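Local coordinates for GlcNAc Inducible Gene 2, GIG2 (Candida albicans, PDB 6AKZ), which binds iron(III) and is probably an oxygenase of the DUF1479 (Gig2-like) family within the cupin clan, encoded by a gene inducible by N-acetylglucosamine, at residues K161-D167 / G445-R451; L377-N381 / F463-I469. All coordinates share one frame; numbering follows the deposited sequence.

Contact 1: K161-D167 / G445-R451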
# COMPACT_ATOMS: atom_id res chain seq x y z
N LYS A 161 -1.42 -22.83 -2.64
CA LYS A 161 -2.24 -22.77 -1.45
C LYS A 161 -1.80 -23.73 -0.35
O LYS A 161 -2.03 -23.47 0.83
CB LYS A 161 -3.72 -22.98 -1.73
CG LYS A 161 -4.32 -21.86 -2.59
CD LYS A 161 -5.83 -22.12 -2.78
CE LYS A 161 -6.58 -21.01 -3.51
NZ LYS A 161 -5.81 -20.70 -4.77
N GLU A 162 -1.13 -24.81 -0.74
CA GLU A 162 -0.73 -25.77 0.25
C GLU A 162 0.35 -25.23 1.15
O GLU A 162 0.36 -25.55 2.33
CB GLU A 162 -0.25 -27.04 -0.45
CG GLU A 162 0.04 -28.21 0.50
CD GLU A 162 -1.10 -28.51 1.46
OE1 GLU A 162 -2.30 -28.45 1.06
OE2 GLU A 162 -0.78 -28.83 2.62
N ASN A 163 1.27 -24.43 0.60
CA ASN A 163 2.44 -23.97 1.33
C ASN A 163 2.60 -22.49 1.59
O ASN A 163 3.34 -22.11 2.53
CB ASN A 163 3.68 -24.45 0.62
CG ASN A 163 3.74 -25.94 0.58
OD1 ASN A 163 3.61 -26.60 1.62
ND2 ASN A 163 3.79 -26.47 -0.60
N CYS A 164 1.96 -21.65 0.79
CA CYS A 164 2.24 -20.22 0.92
C CYS A 164 1.66 -19.71 2.24
O CYS A 164 0.41 -19.83 2.50
CB CYS A 164 1.62 -19.46 -0.24
SG CYS A 164 2.06 -17.73 -0.32
N LEU A 165 2.49 -19.07 3.05
CA LEU A 165 2.09 -18.69 4.41
C LEU A 165 1.29 -17.37 4.47
O LEU A 165 1.73 -16.37 5.06
CB LEU A 165 3.30 -18.69 5.35
CG LEU A 165 3.89 -20.10 5.54
CD1 LEU A 165 5.13 -19.92 6.41
CD2 LEU A 165 2.90 -21.04 6.22
N ILE A 166 0.09 -17.40 3.90
CA ILE A 166 -0.81 -16.26 3.90
C ILE A 166 -2.25 -16.74 4.04
O ILE A 166 -2.61 -17.84 3.54
CB ILE A 166 -0.57 -15.36 2.69
CG1 ILE A 166 -1.47 -14.13 2.72
CG2 ILE A 166 -0.81 -16.11 1.40
CD1 ILE A 166 -1.03 -13.08 1.69
N ASP A 167 -3.04 -15.93 4.74
CA ASP A 167 -4.46 -16.14 4.89
C ASP A 167 -5.19 -14.86 4.52
O ASP A 167 -5.32 -13.92 5.29
CB ASP A 167 -4.78 -16.60 6.31
CG ASP A 167 -6.30 -16.60 6.62
OD1 ASP A 167 -7.13 -16.69 5.67
OD2 ASP A 167 -6.66 -16.58 7.82
N GLY A 445 -3.57 -26.36 4.45
CA GLY A 445 -2.66 -25.59 3.70
C GLY A 445 -2.08 -24.40 4.42
O GLY A 445 -1.98 -24.36 5.68
N GLY A 446 -1.58 -23.44 3.62
CA GLY A 446 -0.86 -22.30 4.17
C GLY A 446 -1.74 -21.45 5.05
O GLY A 446 -1.28 -20.85 6.06
N GLN A 447 -3.03 -21.43 4.75
CA GLN A 447 -3.98 -20.72 5.60
C GLN A 447 -4.02 -21.27 7.06
O GLN A 447 -3.96 -20.52 8.05
CB GLN A 447 -5.31 -20.76 4.93
CG GLN A 447 -6.36 -19.96 5.57
CD GLN A 447 -7.70 -20.09 4.84
OE1 GLN A 447 -8.05 -21.17 4.32
NE2 GLN A 447 -8.48 -19.01 4.87
N ALA A 448 -4.13 -22.59 7.16
CA ALA A 448 -4.01 -23.25 8.48
C ALA A 448 -2.65 -23.04 9.12
O ALA A 448 -2.54 -22.74 10.33
CB ALA A 448 -4.31 -24.74 8.41
N LYS A 449 -1.59 -23.13 8.35
CA LYS A 449 -0.28 -23.01 8.90
C LYS A 449 -0.00 -21.60 9.43
O LYS A 449 0.57 -21.45 10.52
CB LYS A 449 0.76 -23.40 7.89
CG LYS A 449 0.71 -24.89 7.50
CD LYS A 449 1.60 -25.09 6.28
CE LYS A 449 1.56 -26.56 5.85
NZ LYS A 449 2.04 -26.72 4.47
N ILE A 450 -0.39 -20.57 8.66
CA ILE A 450 -0.11 -19.18 9.16
C ILE A 450 -0.88 -18.88 10.44
O ILE A 450 -0.38 -18.19 11.35
CB ILE A 450 -0.25 -18.13 8.04
CG1 ILE A 450 0.39 -16.81 8.46
CG2 ILE A 450 -1.77 -17.96 7.68
CD1 ILE A 450 1.87 -16.89 8.81
N ARG A 451 -2.09 -19.41 10.55
CA ARG A 451 -2.84 -19.23 11.73
C ARG A 451 -2.15 -19.88 12.91
O ARG A 451 -2.06 -19.29 13.96
CB ARG A 451 -4.27 -19.72 11.58
CG ARG A 451 -5.13 -18.86 10.73
CD ARG A 451 -6.56 -19.34 10.68
NE ARG A 451 -7.31 -18.57 9.68
CZ ARG A 451 -8.62 -18.49 9.56
NH1 ARG A 451 -9.44 -19.19 10.36
NH2 ARG A 451 -9.12 -17.72 8.58
O HOH W 1 -4.07 -21.95 2.00

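Contact 2: L377-N381 / F463-I469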
# COMPACT_ATOMS: atom_id res chain seq x y z
N LEU A 377 -3.13 -11.54 7.17
CA LEU A 377 -2.42 -12.44 8.02
C LEU A 377 -1.41 -13.20 7.17
O LEU A 377 -1.76 -13.93 6.26
CB LEU A 377 -3.35 -13.39 8.80
CG LEU A 377 -2.62 -14.50 9.62
CD1 LEU A 377 -1.81 -13.84 10.72
CD2 LEU A 377 -3.75 -15.35 10.22
N SER A 378 -0.17 -12.93 7.40
CA SER A 378 0.92 -13.50 6.55
C SER A 378 2.19 -13.51 7.25
O SER A 378 2.39 -12.83 8.28
CB SER A 378 1.03 -12.73 5.18
OG SER A 378 1.65 -11.47 5.40
N ILE A 379 3.12 -14.29 6.74
CA ILE A 379 4.39 -14.50 7.51
C ILE A 379 5.18 -13.22 7.83
O ILE A 379 5.71 -13.07 8.96
CB ILE A 379 5.24 -15.59 6.85
CG1 ILE A 379 6.29 -16.10 7.80
CG2 ILE A 379 5.89 -15.16 5.55
CD1 ILE A 379 5.70 -16.88 8.95
N THR A 380 5.17 -12.24 6.93
CA THR A 380 5.94 -10.97 7.18
C THR A 380 5.10 -9.99 8.03
O THR A 380 5.57 -8.90 8.23
CB THR A 380 6.47 -10.31 5.90
OG1 THR A 380 5.38 -9.90 5.04
CG2 THR A 380 7.39 -11.26 5.09
N ASN A 381 3.85 -10.35 8.38
CA ASN A 381 2.96 -9.57 9.19
C ASN A 381 2.82 -10.09 10.63
O ASN A 381 2.08 -9.53 11.42
CB ASN A 381 1.60 -9.40 8.53
CG ASN A 381 1.62 -8.26 7.53
OD1 ASN A 381 2.43 -7.31 7.72
ND2 ASN A 381 0.87 -8.36 6.43
N PHE A 463 8.90 -13.79 17.66
CA PHE A 463 8.85 -14.41 16.32
C PHE A 463 10.15 -14.06 15.60
O PHE A 463 10.69 -12.97 15.80
CB PHE A 463 7.71 -13.77 15.56
CG PHE A 463 7.57 -14.30 14.17
CD1 PHE A 463 7.25 -15.65 13.96
CD2 PHE A 463 7.74 -13.46 13.06
CE1 PHE A 463 7.13 -16.14 12.68
CE2 PHE A 463 7.63 -13.96 11.78
CZ PHE A 463 7.35 -15.30 11.59
N ASN A 464 10.63 -14.95 14.77
CA ASN A 464 11.70 -14.65 13.88
C ASN A 464 11.38 -15.06 12.46
O ASN A 464 11.20 -16.23 12.15
CB ASN A 464 12.98 -15.35 14.32
CG ASN A 464 14.19 -14.69 13.74
OD1 ASN A 464 14.35 -14.61 12.52
ND2 ASN A 464 15.02 -14.14 14.60
N VAL A 465 11.35 -14.07 11.58
CA VAL A 465 10.86 -14.27 10.22
C VAL A 465 11.86 -14.98 9.31
O VAL A 465 11.43 -15.72 8.41
CB VAL A 465 10.43 -12.93 9.58
CG1 VAL A 465 11.64 -12.10 9.11
CG2 VAL A 465 9.40 -13.17 8.46
N ASP A 466 13.16 -14.79 9.55
CA ASP A 466 14.23 -15.14 8.58
C ASP A 466 14.22 -16.56 8.04
O ASP A 466 14.49 -16.78 6.87
CB ASP A 466 15.61 -14.91 9.19
CG ASP A 466 15.86 -13.45 9.53
OD1 ASP A 466 15.44 -12.58 8.73
OD2 ASP A 466 16.46 -13.17 10.60
N LYS A 467 13.92 -17.50 8.94
CA LYS A 467 13.85 -18.91 8.65
C LYS A 467 12.92 -19.17 7.46
O LYS A 467 13.25 -19.91 6.52
CB LYS A 467 13.38 -19.62 9.92
CG LYS A 467 12.90 -21.04 9.75
CD LYS A 467 12.64 -21.70 11.11
CE LYS A 467 11.19 -21.59 11.53
NZ LYS A 467 10.96 -22.24 12.84
N TYR A 468 11.73 -18.55 7.53
CA TYR A 468 10.69 -18.76 6.51
C TYR A 468 11.10 -18.13 5.21
O TYR A 468 10.94 -18.76 4.17
CB TYR A 468 9.40 -18.10 6.97
CG TYR A 468 8.93 -18.65 8.25
CD1 TYR A 468 8.32 -19.88 8.24
CD2 TYR A 468 9.22 -18.04 9.50
CE1 TYR A 468 7.89 -20.46 9.40
CE2 TYR A 468 8.80 -18.64 10.69
CZ TYR A 468 8.14 -19.86 10.60
OH TYR A 468 7.67 -20.54 11.67
N ILE A 469 11.67 -16.93 5.27
CA ILE A 469 12.16 -16.24 4.08
C ILE A 469 13.27 -17.03 3.40
O ILE A 469 13.18 -17.29 2.16
CB ILE A 469 12.72 -14.81 4.33
CG1 ILE A 469 11.72 -13.91 5.08
CG2 ILE A 469 13.12 -14.19 2.98
CD1 ILE A 469 10.29 -14.00 4.59

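Contact 1: K161-D167 / G445-R451
Asp-167 reaches across to the first turns of the helix and is gripped there by Arg-451 and Gln-447, a compact case of one carboxylate serving two helix residues a turn apart. Its CG lies opposite the backbone N (chi1 170°), which carries the carboxylate to both partners. The charged part is a side-on salt bridge: NE and NH2 of Arg-451 both donate to Asp-167 OD2, NE at 2.8 Å. Both come from the same face of the carboxylate, whose plane is turned 42° from the guanidinium. The other oxygen, Asp-167 OD1, takes Gln-447 NE2 at 2.8 Å from above the carboxylate plane, while the bond lies near the amide's own plane. Thr-170 OG1 also bonds to OD2, and Gln-447 NE2 to Asp-169 OD2, which gives both groups a partner beyond the helix.

Backbone atoms of the loop take further polar bonds. Gly-446 N donates almost straight (173°) to Lys-161 O at 2.8 Å, and a water bridges that oxygen to Gln-447 N. With no side chain on Gly-446, its CA closes to 3.2 Å from Cys-164 O in a CA-H...O contact. Leu-165 centres an inverse gamma turn just before the strand. The extended Lys-449 chain carries NZ to Glu-162 O at 3.0 Å. Set apart from these is a long salt bridge from Lys-449 to Glu-162 OE2.

Between these polar ends the packing is apolar. Leu-165 CD2 lies 3.6 Å from Lys-449 CB, and Ile-450 CG2 sits 3.6 Å from Asp-167 CB.

The contact thus seats the beginning of helix 445-460 against the short strand 166-167 and the loop before it; backbone bonds join Leu-165 and Asp-167 to segment 377-381, and Thr-230 touches Cys-164 and Ile-166.

Contact 2: L377-N381 / F463-I469
With chi1 at -163°, Ile-379 carries CG1 anti to its own nitrogen, and chi2 of 68° then bends CD1 over the ring of Tyr-468. The result is a CH-pi contact, a methyl group set over an aromatic face, at the place where a loop leading to helix 382-394 meets the start of the C-terminal helix 466-474. CD1 stands 3.8 Å from the ring centroid and only 12° off its normal, which puts it above the middle of the ring and not over a rim atom. CG1 follows behind it, 3.7 Å from Tyr-468 CG.

A second aromatic confines the same methyl. Phe-463 offers its edge, and its CZ comes to 3.5 Å from Ile-379 CD1 near the phenyl plane. One methyl is therefore held by the face of one ring and the rim of another. Val-465 CG2 adds a further apolar neighbour, 4.3 Å from Ile-379 CG1. Beside this cluster the methyl of Thr-380, CG2, meets Ile-469 CD1 at 4.0 Å, the two side chains crossing at about a right angle.

The two segments meet by packing, while Asn-381 uses its ND2 to bond to Phe-253 O. Phe-463 also touches Ile-382 and Leu-386 of helix 382-394, and Ile-379 reaches Ile-450 of helix 445-460, so the cluster joins three helices. Asn-464, just before the turn leading into the C-terminal helix, makes a capping bond: its OD1 accepts from Asp-466 N at 3.2 Å.

From the N terminus, the chain first lays down residues 161-167, then 377-381, then 445-451 and finally 463-469. Contact 1 closes a loop of 277 residues and contact 2 one of 81, and because their segments alternate, the two loops cross. Their centres lie about 12 Å apart and they touch directly: Asp-167 N to Leu-377 O and Leu-165 O to Ile-379 N are probable backbone hydrogen bonds. Segments 161-167 and 377-381 thus lie together, and helices 445-460 and 466-474, consecutive in the chain, bind the C-terminal region to them, away from the iron site.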